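Local coordinates for protein LYND (Lyngbya aestuarii, PDB 4V1T) that probably acts as an ATP- and magnesium-dependent YcaO cyclodehydratase that converts residues of a precursor peptide into azoline heterocycles, at residues B[409-414]-B[633-638]; B[583-588]-B[640-645]. One frame throughout, in Å; residues are numbered along the deposited sequence.

Interaction 1: B[409-414]-B[633-638]. With ADP (adenosine-5'-diphosphate), chain L.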
ATOM      1  N   LYS B 409       2.644 -16.835   5.773  1.00 44.00           N
ATOM      2  CA  LYS B 409       4.039 -17.266   5.743  1.00 48.34           C
ATOM      3  C   LYS B 409       4.496 -17.331   4.293  1.00 53.68           C
ATOM      4  O   LYS B 409       3.692 -17.584   3.396  1.00 44.82           O
ATOM      5  CB  LYS B 409       4.196 -18.628   6.405  1.00 43.61           C
ATOM      6  CG  LYS B 409       3.386 -19.732   5.733  1.00 43.54           C
ATOM      7  CD  LYS B 409       3.540 -21.081   6.442  1.00 50.53           C
ATOM      8  CE  LYS B 409       2.746 -22.166   5.726  1.00 61.67           C
ATOM      9  NZ  LYS B 409       2.978 -23.510   6.315  1.00 76.72           N
ATOM     10  N   GLY B 410       5.783 -17.109   4.055  1.00 46.94           N
ATOM     11  CA  GLY B 410       6.298 -17.181   2.709  1.00 47.15           C
ATOM     12  C   GLY B 410       7.799 -17.112   2.563  1.00 52.48           C
ATOM     13  O   GLY B 410       8.523 -16.648   3.444  1.00 48.87           O
ATOM     14  N   LYS B 411       8.254 -17.585   1.413  1.00 59.47           N
ATOM     15  CA  LYS B 411       9.633 -17.447   0.987  1.00 47.66           C
ATOM     16  C   LYS B 411       9.912 -16.013   0.590  1.00 52.13           C
ATOM     17  O   LYS B 411      11.055 -15.562   0.604  1.00 52.32           O
ATOM     18  CB  LYS B 411       9.886 -18.360  -0.207  1.00 48.29           C
ATOM     19  CG  LYS B 411      11.324 -18.484  -0.633  1.00 51.31           C
ATOM     20  CD  LYS B 411      11.448 -19.526  -1.728  1.00 61.44           C
ATOM     21  CE  LYS B 411      12.674 -19.301  -2.582  1.00 70.45           C
ATOM     22  NZ  LYS B 411      13.270 -20.594  -2.989  1.00 78.62           N
ATOM     23  N   THR B 412       8.854 -15.308   0.204  1.00 51.76           N
ATOM     24  CA  THR B 412       8.939 -13.905  -0.179  1.00 59.46           C
ATOM     25  C   THR B 412       7.859 -13.115   0.546  1.00 58.86           C
ATOM     26  O   THR B 412       6.926 -13.689   1.117  1.00 53.20           O
ATOM     27  CB  THR B 412       8.760 -13.725  -1.701  1.00 63.56           C
ATOM     28  OG1 THR B 412       7.420 -14.076  -2.076  1.00 60.45           O
ATOM     29  CG2 THR B 412       9.750 -14.602  -2.459  1.00 65.17           C
ATOM     30  N   ASP B 413       7.975 -11.797   0.496  1.00 58.06           N
ATOM     31  CA  ASP B 413       7.014 -10.920   1.146  1.00 61.81           C
ATOM     32  C   ASP B 413       5.615 -11.036   0.538  1.00 57.25           C
ATOM     33  O   ASP B 413       4.619 -11.092   1.250  1.00 53.45           O
ATOM     34  CB  ASP B 413       7.482  -9.473   1.062  1.00 66.84           C
ATOM     35  CG  ASP B 413       6.776  -8.595   2.055  1.00 72.56           C
ATOM     36  OD1 ASP B 413       7.195  -8.585   3.231  1.00 86.96           O
ATOM     37  OD2 ASP B 413       5.804  -7.924   1.663  1.00 86.23           O
ATOM     38  N   SER B 414       5.554 -11.057  -0.786  1.00 58.01           N
ATOM     39  CA  SER B 414       4.276 -11.085  -1.489  1.00 60.35           C
ATOM     40  C   SER B 414       3.511 -12.362  -1.185  1.00 56.52           C
ATOM     41  O   SER B 414       2.300 -12.343  -1.030  1.00 55.89           O
ATOM     42  CB  SER B 414       4.489 -10.941  -2.999  1.00 67.15           C
ATOM     43  OG  SER B 414       5.328 -11.970  -3.491  1.00 75.29           O
ATOM     44  N   ALA B 633       7.155 -28.621  -0.361  1.00 50.32           N
ATOM     45  CA  ALA B 633       6.729 -29.214   0.900  1.00 43.37           C
ATOM     46  C   ALA B 633       7.665 -28.786   2.029  1.00 45.02           C
ATOM     47  O   ALA B 633       7.216 -28.381   3.097  1.00 52.27           O
ATOM     48  CB  ALA B 633       6.678 -30.731   0.788  1.00 48.18           C
ATOM     49  N   ILE B 634       8.967 -28.872   1.782  1.00 46.80           N
ATOM     50  CA  ILE B 634       9.955 -28.447   2.764  1.00 49.11           C
ATOM     51  C   ILE B 634       9.821 -26.951   2.991  1.00 53.59           C
ATOM     52  O   ILE B 634       9.951 -26.468   4.110  1.00 49.48           O
ATOM     53  CB  ILE B 634      11.393 -28.780   2.305  1.00 52.01           C
ATOM     54  CG1 ILE B 634      11.577 -30.301   2.179  1.00 51.24           C
ATOM     55  CG2 ILE B 634      12.418 -28.219   3.288  1.00 54.43           C
ATOM     56  CD1 ILE B 634      12.826 -30.708   1.424  1.00 48.31           C
ATOM     57  N   LEU B 635       9.562 -26.222   1.911  1.00 61.85           N
ATOM     58  CA  LEU B 635       9.397 -24.779   1.974  1.00 48.86           C
ATOM     59  C   LEU B 635       8.229 -24.404   2.880  1.00 55.95           C
ATOM     60  O   LEU B 635       8.327 -23.474   3.674  1.00 47.89           O
ATOM     61  CB  LEU B 635       9.182 -24.215   0.566  1.00 51.20           C
ATOM     62  CG  LEU B 635       9.422 -22.725   0.333  1.00 53.79           C
ATOM     63  CD1 LEU B 635      10.809 -22.311   0.790  1.00 60.12           C
ATOM     64  CD2 LEU B 635       9.230 -22.412  -1.145  1.00 52.95           C
ATOM     65  N   ARG B 636       7.123 -25.132   2.751  1.00 53.12           N
ATOM     66  CA  ARG B 636       5.955 -24.895   3.584  1.00 42.59           C
ATOM     67  C   ARG B 636       6.294 -25.149   5.041  1.00 47.78           C
ATOM     68  O   ARG B 636       5.989 -24.340   5.909  1.00 46.52           O
ATOM     69  CB  ARG B 636       4.793 -25.790   3.166  1.00 44.04           C
ATOM     70  CG  ARG B 636       4.133 -25.375   1.855  1.00 50.99           C
ATOM     71  CD  ARG B 636       2.848 -26.165   1.633  1.00 52.42           C
ATOM     72  NE  ARG B 636       1.909 -25.971   2.733  1.00 56.83           N
ATOM     73  CZ  ARG B 636       1.166 -24.880   2.916  1.00 66.75           C
ATOM     74  NH1 ARG B 636       1.232 -23.861   2.063  1.00 76.20           N
ATOM     75  NH2 ARG B 636       0.349 -24.807   3.959  1.00 62.85           N
ATOM     76  N   ALA B 637       6.929 -26.287   5.296  1.00 40.78           N
ATOM     77  CA  ALA B 637       7.277 -26.689   6.651  1.00 50.03           C
ATOM     78  C   ALA B 637       8.180 -25.659   7.311  1.00 51.45           C
ATOM     79  O   ALA B 637       7.916 -25.186   8.416  1.00 43.87           O
ATOM     80  CB  ALA B 637       7.958 -28.051   6.634  1.00 52.12           C
ATOM     81  N   VAL B 638       9.243 -25.295   6.613  1.00 45.70           N
ATOM     82  CA  VAL B 638      10.277 -24.463   7.203  1.00 41.99           C
ATOM     83  C   VAL B 638       9.845 -23.002   7.339  1.00 52.54           C
ATOM     84  O   VAL B 638      10.344 -22.299   8.216  1.00 48.37           O
ATOM     85  CB  VAL B 638      11.576 -24.570   6.388  1.00 47.55           C
ATOM     86  CG1 VAL B 638      11.502 -23.754   5.084  1.00 41.38           C
ATOM     87  CG2 VAL B 638      12.735 -24.136   7.226  1.00 57.03           C
TER
HETATM   88  PB  ADP L 780      -1.460 -23.138   6.095  1.00 58.72           P
HETATM   89  O1B ADP L 780      -2.638 -24.059   5.909  1.00 59.74           O
HETATM   90  O2B ADP L 780      -0.213 -23.833   6.560  1.00 60.08           O
HETATM   91  O3B ADP L 780      -1.809 -21.905   6.871  1.00 56.13           O
HETATM   92  PA  ADP L 780      -0.611 -21.243   4.059  1.00 49.41           P
HETATM   93  O1A ADP L 780       0.364 -21.459   2.930  1.00 47.12           O
HETATM   94  O2A ADP L 780      -0.198 -20.368   5.228  1.00 46.02           O
HETATM   95  O3A ADP L 780      -1.134 -22.686   4.573  1.00 66.08           O
HETATM   96  O5' ADP L 780      -1.949 -20.637   3.430  1.00 46.03           O
HETATM   97  C5' ADP L 780      -2.973 -20.111   4.252  1.00 49.02           C
HETATM   98  C4' ADP L 780      -4.255 -20.076   3.437  1.00 56.01           C
HETATM   99  O4' ADP L 780      -4.158 -19.098   2.404  1.00 56.65           O
HETATM  100  C3' ADP L 780      -4.513 -21.399   2.738  1.00 60.76           C
HETATM  101  O3' ADP L 780      -5.916 -21.633   2.740  1.00 48.55           O
HETATM  102  C2' ADP L 780      -4.046 -21.209   1.315  1.00 56.10           C
HETATM  103  O2' ADP L 780      -4.841 -21.936   0.374  1.00 51.45           O
HETATM  104  C1' ADP L 780      -4.218 -19.716   1.116  1.00 53.72           C
HETATM  105  N9  ADP L 780      -3.174 -19.175   0.214  1.00 65.55           N
HETATM  106  C8  ADP L 780      -1.846 -19.131   0.452  1.00 62.77           C
HETATM  107  N7  ADP L 780      -1.196 -18.553  -0.587  1.00 59.19           N
HETATM  108  C5  ADP L 780      -2.117 -18.218  -1.502  1.00 65.24           C
HETATM  109  C6  ADP L 780      -2.104 -17.577  -2.832  1.00 60.03           C
HETATM  110  N6  ADP L 780      -0.927 -17.183  -3.367  1.00 61.21           N
HETATM  111  N1  ADP L 780      -3.282 -17.411  -3.471  1.00 56.86           N
HETATM  112  C2  ADP L 780      -4.448 -17.808  -2.929  1.00 63.78           C
HETATM  113  N3  ADP L 780      -4.530 -18.399  -1.718  1.00 60.29           N
HETATM  114  C4  ADP L 780      -3.422 -18.631  -0.974  1.00 66.21           C
HETATM  115  O   HOH W   1       1.434 -26.308   6.657  1.00 46.23           O

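Interaction 2: B[583-588]-B[640-645]. With MG (magnesium ion), chain N.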
ATOM      1  N   GLN B 583      21.545 -21.173   8.268  1.00 56.01           N
ATOM      2  CA  GLN B 583      22.622 -20.309   8.726  1.00 55.88           C
ATOM      3  C   GLN B 583      22.054 -19.137   9.515  1.00 64.24           C
ATOM      4  O   GLN B 583      22.596 -18.746  10.549  1.00 54.57           O
ATOM      5  CB  GLN B 583      23.456 -19.802   7.542  1.00 51.10           C
ATOM      6  CG  GLN B 583      24.614 -18.892   7.934  1.00 63.07           C
ATOM      7  CD  GLN B 583      25.597 -19.553   8.885  1.00 71.86           C
ATOM      8  OE1 GLN B 583      25.887 -20.741   8.770  1.00 74.66           O
ATOM      9  NE2 GLN B 583      26.115 -18.783   9.831  1.00 74.13           N
ATOM     10  N   PHE B 584      20.952 -18.586   9.024  1.00 63.71           N
ATOM     11  CA  PHE B 584      20.289 -17.495   9.713  1.00 56.41           C
ATOM     12  C   PHE B 584      19.828 -17.934  11.107  1.00 59.74           C
ATOM     13  O   PHE B 584      19.897 -17.164  12.063  1.00 53.32           O
ATOM     14  CB  PHE B 584      19.096 -17.008   8.903  1.00 56.55           C
ATOM     15  CG  PHE B 584      18.267 -15.981   9.617  1.00 57.05           C
ATOM     16  CD1 PHE B 584      18.583 -14.639   9.528  1.00 62.37           C
ATOM     17  CD2 PHE B 584      17.178 -16.362  10.387  1.00 52.93           C
ATOM     18  CE1 PHE B 584      17.825 -13.690  10.182  1.00 58.39           C
ATOM     19  CE2 PHE B 584      16.415 -15.419  11.042  1.00 46.25           C
ATOM     20  CZ  PHE B 584      16.742 -14.084  10.948  1.00 45.91           C
ATOM     21  N   TYR B 585      19.345 -19.170  11.205  1.00 58.09           N
ATOM     22  CA  TYR B 585      18.963 -19.743  12.490  1.00 50.97           C
ATOM     23  C   TYR B 585      20.185 -19.887  13.390  1.00 47.09           C
ATOM     24  O   TYR B 585      20.144 -19.530  14.564  1.00 46.58           O
ATOM     25  CB  TYR B 585      18.284 -21.100  12.291  1.00 47.44           C
ATOM     26  CG  TYR B 585      16.794 -20.983  12.164  1.00 46.52           C
ATOM     27  CD1 TYR B 585      16.221 -20.362  11.068  1.00 46.07           C
ATOM     28  CD2 TYR B 585      15.950 -21.484  13.149  1.00 51.95           C
ATOM     29  CE1 TYR B 585      14.856 -20.241  10.949  1.00 47.91           C
ATOM     30  CE2 TYR B 585      14.580 -21.369  13.040  1.00 59.32           C
ATOM     31  CZ  TYR B 585      14.039 -20.739  11.935  1.00 60.50           C
ATOM     32  OH  TYR B 585      12.676 -20.604  11.803  1.00 43.18           O
ATOM     33  N   ARG B 586      21.269 -20.413  12.830  1.00 56.49           N
ATOM     34  CA  ARG B 586      22.529 -20.546  13.556  1.00 61.78           C
ATOM     35  C   ARG B 586      22.989 -19.202  14.131  1.00 61.36           C
ATOM     36  O   ARG B 586      23.537 -19.133  15.236  1.00 57.56           O
ATOM     37  CB  ARG B 586      23.611 -21.116  12.636  1.00 69.73           C
ATOM     38  CG  ARG B 586      24.067 -22.514  13.003  1.00 69.92           C
ATOM     39  CD  ARG B 586      25.119 -23.019  12.037  1.00 77.06           C
ATOM     40  NE  ARG B 586      24.576 -24.067  11.180  1.00 85.98           N
ATOM     41  CZ  ARG B 586      24.358 -23.962   9.870  1.00 83.21           C
ATOM     42  NH1 ARG B 586      24.645 -22.849   9.213  1.00 72.01           N
ATOM     43  NH2 ARG B 586      23.853 -24.995   9.202  1.00 89.44           N
ATOM     44  N   GLU B 587      22.758 -18.135  13.372  1.00 56.15           N
ATOM     45  CA  GLU B 587      23.168 -16.798  13.779  1.00 60.07           C
ATOM     46  C   GLU B 587      22.228 -16.190  14.823  1.00 58.24           C
ATOM     47  O   GLU B 587      22.584 -15.229  15.504  1.00 57.82           O
ATOM     48  CB  GLU B 587      23.251 -15.887  12.556  1.00 65.63           C
ATOM     49  CG  GLU B 587      24.398 -16.232  11.609  1.00 76.37           C
ATOM     50  CD  GLU B 587      24.322 -15.479  10.294  1.00 87.50           C
ATOM     51  OE1 GLU B 587      23.332 -14.744  10.077  1.00 91.74           O
ATOM     52  OE2 GLU B 587      25.252 -15.628   9.472  1.00 93.44           O
ATOM     53  N   ASN B 588      21.028 -16.745  14.938  1.00 53.80           N
ATOM     54  CA  ASN B 588      20.055 -16.277  15.921  1.00 54.29           C
ATOM     55  C   ASN B 588      19.724 -17.350  16.959  1.00 53.38           C
ATOM     56  O   ASN B 588      18.567 -17.540  17.339  1.00 52.35           O
ATOM     57  CB  ASN B 588      18.779 -15.814  15.225  1.00 52.89           C
ATOM     58  CG  ASN B 588      18.991 -14.575  14.395  1.00 63.52           C
ATOM     59  OD1 ASN B 588      19.962 -13.844  14.569  1.00 75.11           O
ATOM     60  ND2 ASN B 588      18.078 -14.325  13.498  1.00 71.72           N
ATOM     61  N   GLU B 640       6.761 -22.293   8.035  1.00 38.08           N
ATOM     62  CA  GLU B 640       5.816 -22.356   9.137  1.00 38.75           C
ATOM     63  C   GLU B 640       6.551 -22.252  10.486  1.00 42.46           C
ATOM     64  O   GLU B 640       6.011 -21.682  11.443  1.00 40.34           O
ATOM     65  CB  GLU B 640       4.984 -23.652   9.085  1.00 46.22           C
ATOM     66  CG  GLU B 640       3.625 -23.508   9.753  1.00 50.02           C
ATOM     67  CD  GLU B 640       2.691 -24.661   9.471  1.00 57.20           C
ATOM     68  OE1 GLU B 640       2.846 -25.746  10.087  1.00 52.39           O
ATOM     69  OE2 GLU B 640       1.791 -24.468   8.628  1.00 41.82           O
ATOM     70  N   VAL B 641       7.769 -22.795  10.568  1.00 38.75           N
ATOM     71  CA  VAL B 641       8.519 -22.714  11.823  1.00 51.24           C
ATOM     72  C   VAL B 641       8.932 -21.267  12.001  1.00 48.19           C
ATOM     73  O   VAL B 641       8.938 -20.765  13.123  1.00 49.98           O
ATOM     74  CB  VAL B 641       9.753 -23.677  11.913  1.00 63.06           C
ATOM     75  CG1 VAL B 641       9.468 -25.006  11.248  1.00 62.53           C
ATOM     76  CG2 VAL B 641      10.998 -23.074  11.321  1.00 87.78           C
ATOM     77  N   ASN B 642       9.271 -20.606  10.889  1.00 50.56           N
ATOM     78  CA  ASN B 642       9.524 -19.166  10.888  1.00 47.84           C
ATOM     79  C   ASN B 642       8.322 -18.434  11.449  1.00 47.48           C
ATOM     80  O   ASN B 642       8.442 -17.624  12.369  1.00 43.11           O
ATOM     81  CB  ASN B 642       9.800 -18.640   9.471  1.00 54.17           C
ATOM     82  CG  ASN B 642      11.139 -19.087   8.918  1.00 49.73           C
ATOM     83  OD1 ASN B 642      12.023 -19.522   9.653  1.00 49.65           O
ATOM     84  ND2 ASN B 642      11.302 -18.960   7.603  1.00 42.96           N
ATOM     85  N   GLN B 643       7.165 -18.746  10.879  1.00 52.49           N
ATOM     86  CA  GLN B 643       5.898 -18.116  11.234  1.00 52.28           C
ATOM     87  C   GLN B 643       5.574 -18.253  12.724  1.00 54.24           C
ATOM     88  O   GLN B 643       5.210 -17.282  13.382  1.00 56.21           O
ATOM     89  CB  GLN B 643       4.785 -18.742  10.385  1.00 43.99           C
ATOM     90  CG  GLN B 643       3.378 -18.270  10.677  1.00 52.06           C
ATOM     91  CD  GLN B 643       2.356 -18.973   9.798  1.00 49.48           C
ATOM     92  OE1 GLN B 643       2.441 -20.178   9.567  1.00 44.49           O
ATOM     93  NE2 GLN B 643       1.388 -18.226   9.295  1.00 46.55           N
ATOM     94  N   ILE B 644       5.711 -19.465  13.246  1.00 47.57           N
ATOM     95  CA  ILE B 644       5.350 -19.756  14.638  1.00 54.22           C
ATOM     96  C   ILE B 644       6.361 -19.205  15.649  1.00 57.11           C
ATOM     97  O   ILE B 644       5.976 -18.684  16.692  1.00 59.31           O
ATOM     98  CB  ILE B 644       5.230 -21.281  14.858  1.00 60.50           C
ATOM     99  CG1 ILE B 644       4.065 -21.840  14.046  1.00 62.75           C
ATOM    100  CG2 ILE B 644       5.028 -21.615  16.336  1.00 69.91           C
ATOM    101  CD1 ILE B 644       4.249 -23.287  13.633  1.00 78.39           C
ATOM    102  N   GLY B 645       7.648 -19.311  15.335  1.00 56.70           N
ATOM    103  CA  GLY B 645       8.673 -19.179  16.354  1.00 61.15           C
ATOM    104  C   GLY B 645       9.526 -17.936  16.414  1.00 65.20           C
ATOM    105  O   GLY B 645       9.747 -17.408  17.505  1.00 62.30           O
TER
HETATM  106 MG    MG N1777       0.072 -25.322   7.937  1.00 56.74          MG
HETATM  107  O   HOH W   2       0.644 -26.990   9.347  1.00 50.72           O
HETATM  108  O   HOH W   1       1.434 -26.308   6.657  1.00 46.23           O
HETATM  109  O   HOH W   3      -1.199 -26.717   7.112  1.00 39.08           O

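Interaction 1: B[409-414]-B[633-638]
Lys409 NZ is gripped from several directions: it donates a 3.1 Å hydrogen bond to Arg636 O, a weak one to ADP O2B and a weak one to water 1, and it pairs with the carboxylate of Glu640 one turn further along helix 630-649. Extended beyond CG, the lysine chain carries its ammonium past the diphosphate, with CE running beside the phosphates, to the helix backbone. It meets Arg636 O from above the carbonyl plane, 47° out of it, with a C=O...N angle of 120°. The same carbonyl also takes the hydroxyl of Thr639.

Arg636 reaches the nucleotide from the other segment. A bend at chi3 (58°) brings its guanidinium to the diphosphate edge-on: NH2 points almost straight at the bridging oxygen ADP O3A, 2.7 Å away, while NH1 donates to ADP O1A, also at 2.7 Å. Two bonds thus fix the rotation of the group. Lys409 NZ stands over one of its faces, offset toward the rim, and water 1 joins the two side chains by accepting from Arg636 NH2 at 3.3 Å. Both cations are gathered about the same phosphates, whose negative charge they would offset.

Further out, Lys411 lays its aliphatic part across Leu635 at about a right angle, CD lying 3.7 Å from Leu635 CD2, while its NZ goes on to Glu575. Through Lys409 and Arg636, strand 406-410 and helix 630-649 close on the diphosphate of the ATP- and magnesium-binding site of the YcaO fold.

Interaction 2: B[583-588]-B[640-645]
Helices 576-587 and 630-649 stand well apart here, their nearest CA atoms, those of Tyr585 and Asn642, being 9.6 Å from each other, so a long side chain has to bridge the gap. Tyr585 does so. Its chi1 of -91°, well off the staggered value, sends the ring across to the second helix, and its hydroxyl donates to Asn642 OD1. The modelled separation of 2.5 Å is very short, and its exact value is doubtful. The acceptor lies at the ring edge, in its plane, and the amide is nearly coplanar with the ring, 28° away.

Val641 CG2 approaches the ring obliquely, near the hydroxyl. This methyl is 3.9 Å from Tyr585 CZ and modelled still nearer to Tyr585 OH, a closeness that is doubtful too; the phenol end thus meets a polar and an apolar neighbour about a right angle apart. All three residues are buried.

Glu640, one residue earlier, extends largely to the other side of its helix. OE2 binds a magnesium ion at 2.0 Å; three waters and two further atoms complete six ligands. OE1 accepts from water 2, itself a ligand of the metal, and from the backbone N of Phe624, which would steady the carboxylate. On helix 576-587, Gln583 NE2 reaches Glu587 OE2 at 3.3 Å, a link within the helix itself.

Strand 590-596 lies against this bridge, Leu592 touching both Tyr585 and Val641, and Arg590 also meeting the tyrosine. Tyr577 and Leu581, earlier turns of helix 576-587, pack on Asn642, so Asn642 faces that helix over more than one turn.

How the interactions relate
Interactions 1 and 2 lie with centres 12 Å apart and share helix 630-649, which supplies 633-638 to the first and, about two turns further on, 640-645 to the second. Along the chain their segments alternate: 409-414, 583-588, 633-638, 640-645, all within the YcaO cyclodehydratase region. They also meet directly, through Lys409, which joins the two contacts and whose CD packs on Gln643 OE1, and water 1, a magnesium ligand, belongs to both. One helix thus carries nucleotide and metal ligands toward strand 406-410, while Val641 and Asn642 face helix 576-587, joining the nucleotide- and metal-binding helix to helix 576-587.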